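Side-chain contacts in putative uncharacterized protein (Ustilago maydis, PDB 4GNX), which binds single-stranded DNA as a zinc-containing subunit of replication protein A, probably protecting exposed strands during replication and other DNA transactions: residues C[29-34]-C[38-43]; C[151-154]-C[159-162]; C[65-70]-C[103-108]. All coordinates share one frame; numbering follows the deposited sequence.

Contact 1 (C[29-34]-C[38-43]); sequences RHWSNQ and GKLFSV. With nucleotides of chain G.
Arg29 and Leu40 form a hydrogen-bonded antiparallel pair in the hairpin of strands 17-30 and 39-46: Arg29 N gives a nearly straight bond to Leu40 O (2.8 Å, 168°), and Leu40 N returns one to Arg29 O (3.0 Å). Trp31 N, on the loop side, donates to Gly38 O at 3.1 Å. Beyond the pairing, the extended Arg29 chain carries its guanidinium to DT4 of the DNA, where NH2 donates to O5' (2.7 Å) and, weakly, to the phosphate oxygen OP1. One face of the guanidinium lies flat against the base, with DT4 C6 3.5 Å above its centre. The Trp31 indole is sandwiched. Gly38 CA makes a CH-pi contact 3.7 Å from the centroid of the six-membered ring, and DT3 C5' covers the opposite face, 3.6 Å above the plane and toward the rim. Leu40 CD2 touches Trp31 CZ3 (3.9 Å) and also lies against the DT3 sugar. On the His30 side of the hairpin, Lys39 reaches away to a salt bridge with Asp62. Arg29 thus bonds backbone oxygens of the DNA and lays its guanidinium over a base, consistent with binding that depends little on sequence.

Contact 2 (C[151-154]-C[159-162]); sequences IVSK and PVQK. With nucleotides of chain G.
Ile151 and Val160 face each other in the beta hairpin of strands 135-152 and 159-168, within the second OB domain of the chain. Ile151 N donates to Val160 O (3.1 Å, 159°) from somewhat out of the carbonyl plane; the return bond, Val160 N to Ile151 O, is weak. The Ile151 side chain crosses Lys162 obliquely, bringing its terminal CD1 to 4.0 Å from Lys162 CB. Val152 and Pro159 share the other face of the hairpin, where Val152 CG2 meets Pro159 CG at 4.2 Å. The Ile151-Val160 face carries the DNA. Both Val160 methyls lie beside the thymine O2 of DT6: CG1, set anti to the backbone N (chi1 -161°), is the nearer, and CG2 stands farther off at 3.6 Å. Ser153 offers carbon to the DNA: its CB lies 3.4 Å from OP1 of DT7, while OG bonds to Ser156 OG. The Lys162 chain bends at its second torsion (-146°) and carries NZ to a weak bond with O2 of DT7, 3.2 Å away, the same ammonium being held by a salt bridge to Glu164. Strands one and two of the barrel, with the loop between them, meeting the nucleic acid is typical of DNA-binding OB folds.

Contact 3 (C[65-70]-C[103-108]); sequences YPLLQE and TEIEEC
Leu68, which packs on Ile105 across this contact, also lends its backbone carbonyl to a shared grip: Leu68 O and Tyr65 O both accept hydrogen bonds from Lys25 NZ, and the Tyr65 ring adds a cation-pi contact to the same lysine. That ammonium ties the loop 65-70 to strand 17-30 in the first OB fold of the chain, where the loop leads from helix 59-64 into strand 73-77. The partner strand, 104-107, is the outermost on its side of the sheet and runs antiparallel to 73-77.

No hydrogen bond joins the loop to strand 104-107; the contact is made by three aliphatic side chains. Ile105 points toward the loop, whereas its neighbours Glu104 and Glu106 point away. Leu67 and Ile105 run alongside in opposite senses, so that Leu67 CD2 comes to rest 3.9 Å from Ile105 CB and equally close to the backbone, 3.9 Å from Ile105 O. Leu68 instead lies roughly perpendicular to Ile105. With CG anti to its carbonyl carbon (chi1 -66°), the end of the chain swings toward the strand and both branches reach the isoleucine, CD1 meeting the terminal Ile105 CD1 at 4.0 Å. Phe64 of helix 59-64 and Tyr74 of strand 73-77 also pack on Ile105, closing it into the interior between helix, loop and sheet, while Leu67 at the margin stays partly exposed. With the DNA about 11 Å from its nearest atom, this packing joins the edge strand to the body of the fold without touching the nucleic acid. The Ile105 CG2 methyl takes a leucine branch from each neighbour, Leu68 CD2 at 3.8 Å and Leu67 CD2 at 4.0 Å.

In the fold
Contact 1 comes first along the chain, then contact 3, then contact 2. Contacts 1 and 3 belong to one OB domain and reach the same sheet, their centres about 20 Å apart; they touch where Phe41 meets Tyr65 edge-to-face and Phe41 CZ lies 4.2 Å from Leu68 CD1. Contact 2 sits in the next OB domain, its centre about 18 Å from that of contact 1 and about 31 Å from that of contact 3. Contacts 1 and 2 do not touch, yet the two hairpins meet nucleotides of the same DNA strand, DT3 and DT4 at contact 1 and DT6 and DT7 at contact 2. The tandem domains thus share a continuous path for the DNA, with contact 3 set back from it.

Contact 1 (C[29-34]-C[38-43])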
loop_
_atom_site.group_PDB
_atom_site.type_symbol
_atom_site.label_atom_id
_atom_site.label_comp_id
_atom_site.label_asym_id
_atom_site.label_seq_id
_atom_site.Cartn_x
_atom_site.Cartn_y
_atom_site.Cartn_z
ATOM N N ARG C 29 18.331 19.021 7.999
ATOM C CA ARG C 29 17.182 19.324 7.192
ATOM C C ARG C 29 16.748 20.781 7.399
ATOM O O ARG C 29 16.675 21.248 8.535
ATOM C CB ARG C 29 16.052 18.339 7.519
ATOM C CG ARG C 29 14.920 18.327 6.503
ATOM C CD ARG C 29 14.014 17.109 6.612
ATOM N NE ARG C 29 12.854 17.243 5.727
ATOM C CZ ARG C 29 12.855 16.969 4.422
ATOM N NH1 ARG C 29 13.952 16.519 3.834
ATOM N NH2 ARG C 29 11.755 17.139 3.699
ATOM N N HIS C 30 16.484 21.484 6.289
ATOM C CA HIS C 30 15.929 22.857 6.263
ATOM C C HIS C 30 14.525 22.893 5.749
ATOM O O HIS C 30 14.133 22.041 4.956
ATOM C CB HIS C 30 16.736 23.750 5.334
ATOM C CG HIS C 30 18.099 24.078 5.845
ATOM N ND1 HIS C 30 18.309 25.025 6.776
ATOM C CD2 HIS C 30 19.346 23.548 5.527
ATOM C CE1 HIS C 30 19.623 25.096 7.047
ATOM N NE2 HIS C 30 20.258 24.192 6.279
ATOM N N TRP C 31 13.760 23.903 6.145
ATOM C CA TRP C 31 12.431 24.068 5.579
ATOM C C TRP C 31 11.953 25.485 5.607
ATOM O O TRP C 31 12.645 26.380 6.101
ATOM C CB TRP C 31 11.425 23.148 6.280
ATOM C CG TRP C 31 10.928 23.684 7.598
ATOM C CD1 TRP C 31 9.838 24.520 7.815
ATOM C CD2 TRP C 31 11.497 23.448 8.932
ATOM N NE1 TRP C 31 9.698 24.808 9.146
ATOM C CE2 TRP C 31 10.658 24.198 9.874
ATOM C CE3 TRP C 31 12.572 22.721 9.421
ATOM C CZ2 TRP C 31 10.905 24.199 11.242
ATOM C CZ3 TRP C 31 12.811 22.733 10.804
ATOM C CH2 TRP C 31 11.999 23.459 11.688
ATOM N N SER C 32 10.766 25.677 5.033
ATOM C CA SER C 32 9.950 26.884 5.184
ATOM C C SER C 32 8.477 26.546 4.946
ATOM O O SER C 32 8.162 25.585 4.235
ATOM C CB SER C 32 10.385 27.980 4.213
ATOM O OG SER C 32 9.442 29.042 4.215
ATOM N N ASN C 33 7.586 27.333 5.545
ATOM C CA ASN C 33 6.149 27.201 5.290
ATOM C C ASN C 33 5.343 28.466 5.610
ATOM O O ASN C 33 5.516 29.490 4.947
ATOM C CB ASN C 33 5.551 25.933 5.947
ATOM C CG ASN C 33 6.127 25.637 7.323
ATOM O OD1 ASN C 33 6.145 26.491 8.208
ATOM N ND2 ASN C 33 6.576 24.404 7.515
ATOM N N GLN C 34 4.481 28.392 6.625
ATOM C CA GLN C 34 3.556 29.481 6.968
ATOM C C GLN C 34 3.901 30.101 8.323
ATOM O O GLN C 34 4.170 31.304 8.410
ATOM C CB GLN C 34 2.102 28.982 6.990
ATOM C CG GLN C 34 1.849 27.649 6.291
ATOM C CD GLN C 34 2.258 26.439 7.126
ATOM O OE1 GLN C 34 2.544 26.551 8.322
ATOM N NE2 GLN C 34 2.289 25.272 6.491
ATOM N N GLY C 38 12.984 26.526 9.442
ATOM C CA GLY C 38 14.118 26.286 10.333
ATOM C C GLY C 38 14.971 25.093 9.985
ATOM O O GLY C 38 15.046 24.689 8.821
ATOM N N LYS C 39 15.610 24.520 11.002
ATOM C CA LYS C 39 16.487 23.367 10.795
ATOM C C LYS C 39 16.431 22.296 11.885
ATOM O O LYS C 39 16.057 22.557 13.029
ATOM C CB LYS C 39 17.936 23.808 10.558
ATOM C CG LYS C 39 18.607 24.512 11.725
ATOM C CD LYS C 39 20.078 24.738 11.414
ATOM C CE LYS C 39 20.709 25.762 12.342
ATOM N NZ LYS C 39 22.195 25.691 12.251
ATOM N N LEU C 40 16.820 21.085 11.507
ATOM C CA LEU C 40 16.815 19.964 12.423
ATOM C C LEU C 40 17.672 18.810 11.936
ATOM O O LEU C 40 18.106 18.770 10.784
ATOM C CB LEU C 40 15.395 19.462 12.631
ATOM C CG LEU C 40 14.730 18.728 11.470
ATOM C CD1 LEU C 40 15.039 17.242 11.491
ATOM C CD2 LEU C 40 13.228 18.944 11.550
ATOM N N PHE C 41 17.908 17.865 12.826
ATOM C CA PHE C 41 18.580 16.653 12.441
ATOM C C PHE C 41 18.153 15.605 13.438
ATOM O O PHE C 41 17.525 15.912 14.457
ATOM C CB PHE C 41 20.100 16.824 12.474
ATOM C CG PHE C 41 20.696 16.589 13.824
ATOM C CD1 PHE C 41 21.435 15.438 14.082
ATOM C CD2 PHE C 41 20.492 17.496 14.864
ATOM C CE1 PHE C 41 21.974 15.206 15.346
ATOM C CE2 PHE C 41 21.043 17.271 16.121
ATOM C CZ PHE C 41 21.780 16.127 16.364
ATOM N N SER C 42 18.502 14.368 13.155
ATOM C CA SER C 42 18.169 13.320 14.068
ATOM C C SER C 42 19.182 12.220 14.040
ATOM O O SER C 42 19.937 12.045 13.093
ATOM C CB SER C 42 16.797 12.746 13.748
ATOM O OG SER C 42 16.841 12.053 12.520
ATOM N N VAL C 43 19.154 11.451 15.105
ATOM C CA VAL C 43 20.099 10.402 15.331
ATOM C C VAL C 43 19.320 9.203 15.846
ATOM O O VAL C 43 18.297 9.365 16.537
ATOM C CB VAL C 43 21.098 10.894 16.389
ATOM C CG1 VAL C 43 21.259 9.901 17.532
ATOM C CG2 VAL C 43 22.423 11.272 15.745
ATOM P P DT G 4 8.957 18.481 4.681
ATOM O OP1 DT G 4 9.755 18.990 3.534
ATOM O OP2 DT G 4 7.486 18.689 4.695
ATOM O "O5'" DT G 4 9.288 16.930 4.883
ATOM C "C5'" DT G 4 8.292 15.897 4.696
ATOM C "C4'" DT G 4 8.754 14.907 3.652
ATOM O "O4'" DT G 4 10.202 14.904 3.603
ATOM C "C3'" DT G 4 8.338 13.449 3.887
ATOM O "O3'" DT G 4 7.956 12.825 2.645
ATOM C "C2'" DT G 4 9.616 12.809 4.395
ATOM C "C1'" DT G 4 10.635 13.558 3.564
ATOM N N1 DT G 4 12.034 13.497 4.038
ATOM C C2 DT G 4 13.019 13.244 3.107
ATOM O O2 DT G 4 12.792 13.098 1.916
ATOM N N3 DT G 4 14.290 13.180 3.623
ATOM C C4 DT G 4 14.664 13.328 4.947
ATOM O O4 DT G 4 15.849 13.243 5.261
ATOM C C5 DT G 4 13.577 13.581 5.870
ATOM C C7 DT G 4 13.885 13.749 7.325
ATOM C C6 DT G 4 12.334 13.647 5.377
ATOM P P DT G 3 6.757 20.909 10.681
ATOM O OP1 DT G 3 6.234 21.926 9.733
ATOM O OP2 DT G 3 5.870 19.826 11.166
ATOM O "O5'" DT G 3 8.034 20.242 10.005
ATOM C "C5'" DT G 3 8.815 20.998 9.064
ATOM C "C4'" DT G 3 9.655 20.067 8.227
ATOM O "O4'" DT G 3 10.354 19.154 9.103
ATOM C "C3'" DT G 3 8.867 19.197 7.247
ATOM O "O3'" DT G 3 9.551 19.197 5.989
ATOM C "C2'" DT G 3 8.880 17.823 7.895
ATOM C "C1'" DT G 3 10.217 17.839 8.604
ATOM N N1 DT G 3 10.343 16.907 9.741
ATOM C C2 DT G 3 11.105 15.774 9.558
ATOM O O2 DT G 3 11.652 15.500 8.502
ATOM N N3 DT G 3 11.188 14.959 10.661
ATOM C C4 DT G 3 10.610 15.166 11.900
ATOM O O4 DT G 3 10.785 14.348 12.800
ATOM C C5 DT G 3 9.832 16.383 12.023
ATOM C C7 DT G 3 9.167 16.696 13.327
ATOM C C6 DT G 3 9.742 17.181 10.952
#

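Contact 2 (C[151-154]-C[159-162])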
loop_
_atom_site.group_PDB
_atom_site.type_symbol
_atom_site.label_atom_id
_atom_site.label_comp_id
_atom_site.label_asym_id
_atom_site.label_seq_id
_atom_site.Cartn_x
_atom_site.Cartn_y
_atom_site.Cartn_z
ATOM N N ILE C 151 19.112 16.366 -9.353
ATOM C CA ILE C 151 17.802 16.306 -9.981
ATOM C C ILE C 151 16.711 16.759 -9.031
ATOM O O ILE C 151 16.694 16.362 -7.857
ATOM C CB ILE C 151 17.434 14.885 -10.465
ATOM C CG1 ILE C 151 18.561 13.868 -10.190
ATOM C CG2 ILE C 151 16.996 14.930 -11.928
ATOM C CD1 ILE C 151 18.584 13.290 -8.784
ATOM N N VAL C 152 15.819 17.603 -9.561
ATOM C CA VAL C 152 14.544 17.965 -8.923
ATOM C C VAL C 152 13.578 16.795 -9.093
ATOM O O VAL C 152 13.146 16.483 -10.210
ATOM C CB VAL C 152 13.911 19.244 -9.535
ATOM C CG1 VAL C 152 12.498 19.463 -9.013
ATOM C CG2 VAL C 152 14.772 20.469 -9.254
ATOM N N SER C 153 13.265 16.140 -7.981
ATOM C CA SER C 153 12.299 15.060 -7.983
ATOM C C SER C 153 10.939 15.638 -8.311
ATOM O O SER C 153 10.531 16.641 -7.720
ATOM C CB SER C 153 12.257 14.367 -6.622
ATOM O OG SER C 153 12.093 15.310 -5.582
ATOM N N LYS C 154 10.258 15.015 -9.271
ATOM C CA LYS C 154 8.895 15.393 -9.636
ATOM C C LYS C 154 7.964 15.216 -8.436
ATOM O O LYS C 154 7.051 16.022 -8.220
ATOM C CB LYS C 154 8.409 14.582 -10.846
ATOM C CG LYS C 154 8.645 15.270 -12.186
ATOM C CD LYS C 154 8.433 14.335 -13.373
ATOM C CE LYS C 154 8.285 15.128 -14.668
ATOM N NZ LYS C 154 8.268 14.273 -15.890
ATOM N N PRO C 159 15.475 20.236 -5.278
ATOM C CA PRO C 159 16.694 19.613 -5.832
ATOM C C PRO C 159 17.247 18.498 -4.947
ATOM O O PRO C 159 17.049 18.536 -3.730
ATOM C CB PRO C 159 17.696 20.777 -5.892
ATOM C CG PRO C 159 16.865 22.007 -5.914
ATOM C CD PRO C 159 15.637 21.694 -5.109
ATOM N N VAL C 160 17.913 17.511 -5.552
ATOM C CA VAL C 160 18.514 16.406 -4.787
ATOM C C VAL C 160 19.891 15.984 -5.301
ATOM O O VAL C 160 20.065 15.731 -6.496
ATOM C CB VAL C 160 17.620 15.144 -4.757
ATOM C CG1 VAL C 160 18.049 14.235 -3.615
ATOM C CG2 VAL C 160 16.143 15.494 -4.620
ATOM N N GLN C 161 20.858 15.892 -4.391
ATOM C CA GLN C 161 22.179 15.339 -4.721
ATOM C C GLN C 161 22.148 13.814 -4.746
ATOM O O GLN C 161 21.573 13.184 -3.861
ATOM C CB GLN C 161 23.258 15.815 -3.736
ATOM C CG GLN C 161 23.943 17.122 -4.119
ATOM C CD GLN C 161 23.129 18.363 -3.765
ATOM O OE1 GLN C 161 22.357 18.372 -2.799
ATOM N NE2 GLN C 161 23.310 19.424 -4.548
ATOM N N LYS C 162 22.798 13.231 -5.748
ATOM C CA LYS C 162 22.733 11.796 -5.975
ATOM C C LYS C 162 24.075 11.291 -6.492
ATOM O O LYS C 162 24.737 11.994 -7.243
ATOM C CB LYS C 162 21.639 11.517 -7.003
ATOM C CG LYS C 162 21.222 10.070 -7.093
ATOM C CD LYS C 162 20.847 9.676 -8.505
ATOM C CE LYS C 162 21.147 8.203 -8.702
ATOM N NZ LYS C 162 20.692 7.714 -10.026
ATOM P P DT G 7 11.836 10.367 -7.181
ATOM O OP1 DT G 7 11.086 11.434 -7.892
ATOM O OP2 DT G 7 11.168 9.070 -6.896
ATOM O "O5'" DT G 7 13.205 10.094 -7.950
ATOM C "C5'" DT G 7 14.144 11.162 -8.196
ATOM C "C4'" DT G 7 15.289 10.685 -9.062
ATOM O "O4'" DT G 7 16.074 9.700 -8.356
ATOM C "C3'" DT G 7 14.893 10.023 -10.379
ATOM O "O3'" DT G 7 15.899 10.330 -11.344
ATOM C "C2'" DT G 7 14.900 8.542 -10.038
ATOM C "C1'" DT G 7 16.046 8.454 -9.044
ATOM N N1 DT G 7 15.953 7.388 -8.026
ATOM C C2 DT G 7 17.075 6.622 -7.809
ATOM O O2 DT G 7 18.107 6.759 -8.441
ATOM N N3 DT G 7 16.940 5.678 -6.821
ATOM C C4 DT G 7 15.829 5.443 -6.036
ATOM O O4 DT G 7 15.857 4.556 -5.188
ATOM C C5 DT G 7 14.690 6.287 -6.313
ATOM C C7 DT G 7 13.435 6.092 -5.523
ATOM C C6 DT G 7 14.810 7.212 -7.276
ATOM P P DT G 6 12.576 6.742 -1.514
ATOM O OP1 DT G 6 11.271 6.064 -1.717
ATOM O OP2 DT G 6 13.819 5.927 -1.460
ATOM O "O5'" DT G 6 12.733 7.842 -2.658
ATOM C "C5'" DT G 6 11.593 8.595 -3.128
ATOM C "C4'" DT G 6 12.008 9.969 -3.609
ATOM O "O4'" DT G 6 12.738 10.672 -2.576
ATOM C "C3'" DT G 6 12.890 9.989 -4.857
ATOM O "O3'" DT G 6 12.371 10.937 -5.792
ATOM C "C2'" DT G 6 14.269 10.356 -4.337
ATOM C "C1'" DT G 6 13.999 11.121 -3.051
ATOM N N1 DT G 6 14.996 10.881 -1.982
ATOM C C2 DT G 6 15.769 11.932 -1.541
ATOM O O2 DT G 6 15.681 13.062 -1.994
ATOM N N3 DT G 6 16.659 11.611 -0.546
ATOM C C4 DT G 6 16.846 10.373 0.039
ATOM O O4 DT G 6 17.687 10.235 0.923
ATOM C C5 DT G 6 15.997 9.319 -0.466
ATOM C C7 DT G 6 16.122 7.945 0.112
ATOM C C6 DT G 6 15.128 9.621 -1.438
#

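Contact 3 (C[65-70]-C[103-108])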
loop_
_atom_site.group_PDB
_atom_site.type_symbol
_atom_site.label_atom_id
_atom_site.label_comp_id
_atom_site.label_asym_id
_atom_site.label_seq_id
_atom_site.Cartn_x
_atom_site.Cartn_y
_atom_site.Cartn_z
ATOM N N TYR C 65 25.085 18.563 16.533
ATOM C CA TYR C 65 25.337 17.894 15.264
ATOM C C TYR C 65 26.816 17.550 15.128
ATOM O O TYR C 65 27.149 16.393 14.851
ATOM C CB TYR C 65 24.848 18.679 14.043
ATOM C CG TYR C 65 25.007 17.881 12.765
ATOM C CD1 TYR C 65 24.035 16.952 12.378
ATOM C CD2 TYR C 65 26.139 18.019 11.962
ATOM C CE1 TYR C 65 24.175 16.204 11.215
ATOM C CE2 TYR C 65 26.291 17.271 10.803
ATOM C CZ TYR C 65 25.308 16.366 10.434
ATOM O OH TYR C 65 25.447 15.620 9.283
ATOM N N PRO C 66 27.708 18.541 15.345
ATOM C CA PRO C 66 29.133 18.229 15.252
ATOM C C PRO C 66 29.524 17.183 16.283
ATOM O O PRO C 66 30.324 16.304 15.995
ATOM C CB PRO C 66 29.805 19.564 15.577
ATOM C CG PRO C 66 28.780 20.596 15.269
ATOM C CD PRO C 66 27.488 19.961 15.673
ATOM N N LEU C 67 28.915 17.261 17.455
ATOM C CA LEU C 67 29.288 16.442 18.602
ATOM C C LEU C 67 28.998 14.944 18.480
ATOM O O LEU C 67 29.681 14.129 19.092
ATOM C CB LEU C 67 28.610 17.007 19.857
ATOM C CG LEU C 67 28.872 16.426 21.247
ATOM C CD1 LEU C 67 30.361 16.339 21.563
ATOM C CD2 LEU C 67 28.154 17.273 22.282
ATOM N N LEU C 68 27.983 14.575 17.708
ATOM C CA LEU C 68 27.559 13.174 17.671
ATOM C C LEU C 68 27.986 12.495 16.379
ATOM O O LEU C 68 27.677 12.974 15.290
ATOM C CB LEU C 68 26.044 13.064 17.859
ATOM C CG LEU C 68 25.411 13.472 19.194
ATOM C CD1 LEU C 68 23.918 13.701 19.001
ATOM C CD2 LEU C 68 25.662 12.425 20.269
ATOM N N GLN C 69 28.694 11.377 16.500
ATOM C CA GLN C 69 29.257 10.707 15.330
ATOM C C GLN C 69 28.927 9.226 15.341
ATOM O O GLN C 69 29.008 8.583 16.388
ATOM C CB GLN C 69 30.771 10.932 15.267
ATOM C CG GLN C 69 31.164 12.366 14.960
ATOM C CD GLN C 69 32.659 12.598 15.080
ATOM O OE1 GLN C 69 33.445 11.651 15.242
ATOM N NE2 GLN C 69 33.070 13.866 14.997
ATOM N N GLU C 70 28.560 8.684 14.179
ATOM C CA GLU C 70 28.101 7.290 14.101
ATOM C C GLU C 70 29.058 6.247 14.678
ATOM O O GLU C 70 30.268 6.349 14.551
ATOM C CB GLU C 70 27.592 6.877 12.704
ATOM C CG GLU C 70 27.741 7.891 11.574
ATOM C CD GLU C 70 26.701 7.693 10.469
ATOM O OE1 GLU C 70 25.485 7.781 10.759
ATOM O OE2 GLU C 70 27.096 7.451 9.304
ATOM N N THR C 103 20.347 20.023 27.487
ATOM C CA THR C 103 20.784 18.662 27.197
ATOM C C THR C 103 22.304 18.484 27.314
ATOM O O THR C 103 23.084 19.245 26.739
ATOM C CB THR C 103 20.242 18.167 25.834
ATOM O OG1 THR C 103 18.826 17.993 25.927
ATOM C CG2 THR C 103 20.847 16.828 25.432
ATOM N N GLU C 104 22.693 17.469 28.083
ATOM C CA GLU C 104 24.083 17.104 28.312
ATOM C C GLU C 104 24.453 15.889 27.471
ATOM O O GLU C 104 23.830 14.825 27.590
ATOM C CB GLU C 104 24.297 16.755 29.789
ATOM C CG GLU C 104 24.387 17.939 30.746
ATOM C CD GLU C 104 25.823 18.302 31.131
ATOM O OE1 GLU C 104 26.781 17.920 30.411
ATOM O OE2 GLU C 104 26.001 18.979 32.169
ATOM N N ILE C 105 25.468 16.058 26.625
ATOM C CA ILE C 105 26.082 14.958 25.885
ATOM C C ILE C 105 27.595 14.954 26.131
ATOM O O ILE C 105 28.286 15.961 25.912
ATOM C CB ILE C 105 25.795 15.036 24.373
ATOM C CG1 ILE C 105 24.288 14.988 24.117
ATOM C CG2 ILE C 105 26.513 13.912 23.635
ATOM C CD1 ILE C 105 23.890 15.286 22.689
ATOM N N GLU C 106 28.094 13.819 26.610
ATOM C CA GLU C 106 29.523 13.602 26.780
ATOM C C GLU C 106 29.854 12.182 26.337
ATOM O O GLU C 106 29.155 11.240 26.706
ATOM C CB GLU C 106 29.940 13.846 28.233
ATOM C CG GLU C 106 30.090 15.325 28.573
ATOM C CD GLU C 106 30.158 15.621 30.065
ATOM O OE1 GLU C 106 29.154 15.393 30.783
ATOM O OE2 GLU C 106 31.215 16.115 30.513
ATOM N N GLU C 107 30.907 12.039 25.530
ATOM C CA GLU C 107 31.307 10.742 24.974
ATOM C C GLU C 107 31.968 9.821 26.011
ATOM O O GLU C 107 32.650 10.283 26.927
ATOM C CB GLU C 107 32.218 10.931 23.758
ATOM C CG GLU C 107 32.599 9.628 23.075
ATOM C CD GLU C 107 33.264 9.813 21.728
ATOM O OE1 GLU C 107 33.234 8.849 20.930
ATOM O OE2 GLU C 107 33.814 10.904 21.468
ATOM N N CYS C 108 31.748 8.516 25.842
ATOM C CA CYS C 108 32.239 7.477 26.751
ATOM C C CYS C 108 33.534 6.838 26.290
ATOM O O CYS C 108 33.839 6.816 25.097
ATOM C CB CYS C 108 31.208 6.364 26.894
ATOM S SG CYS C 108 29.850 6.770 27.998
#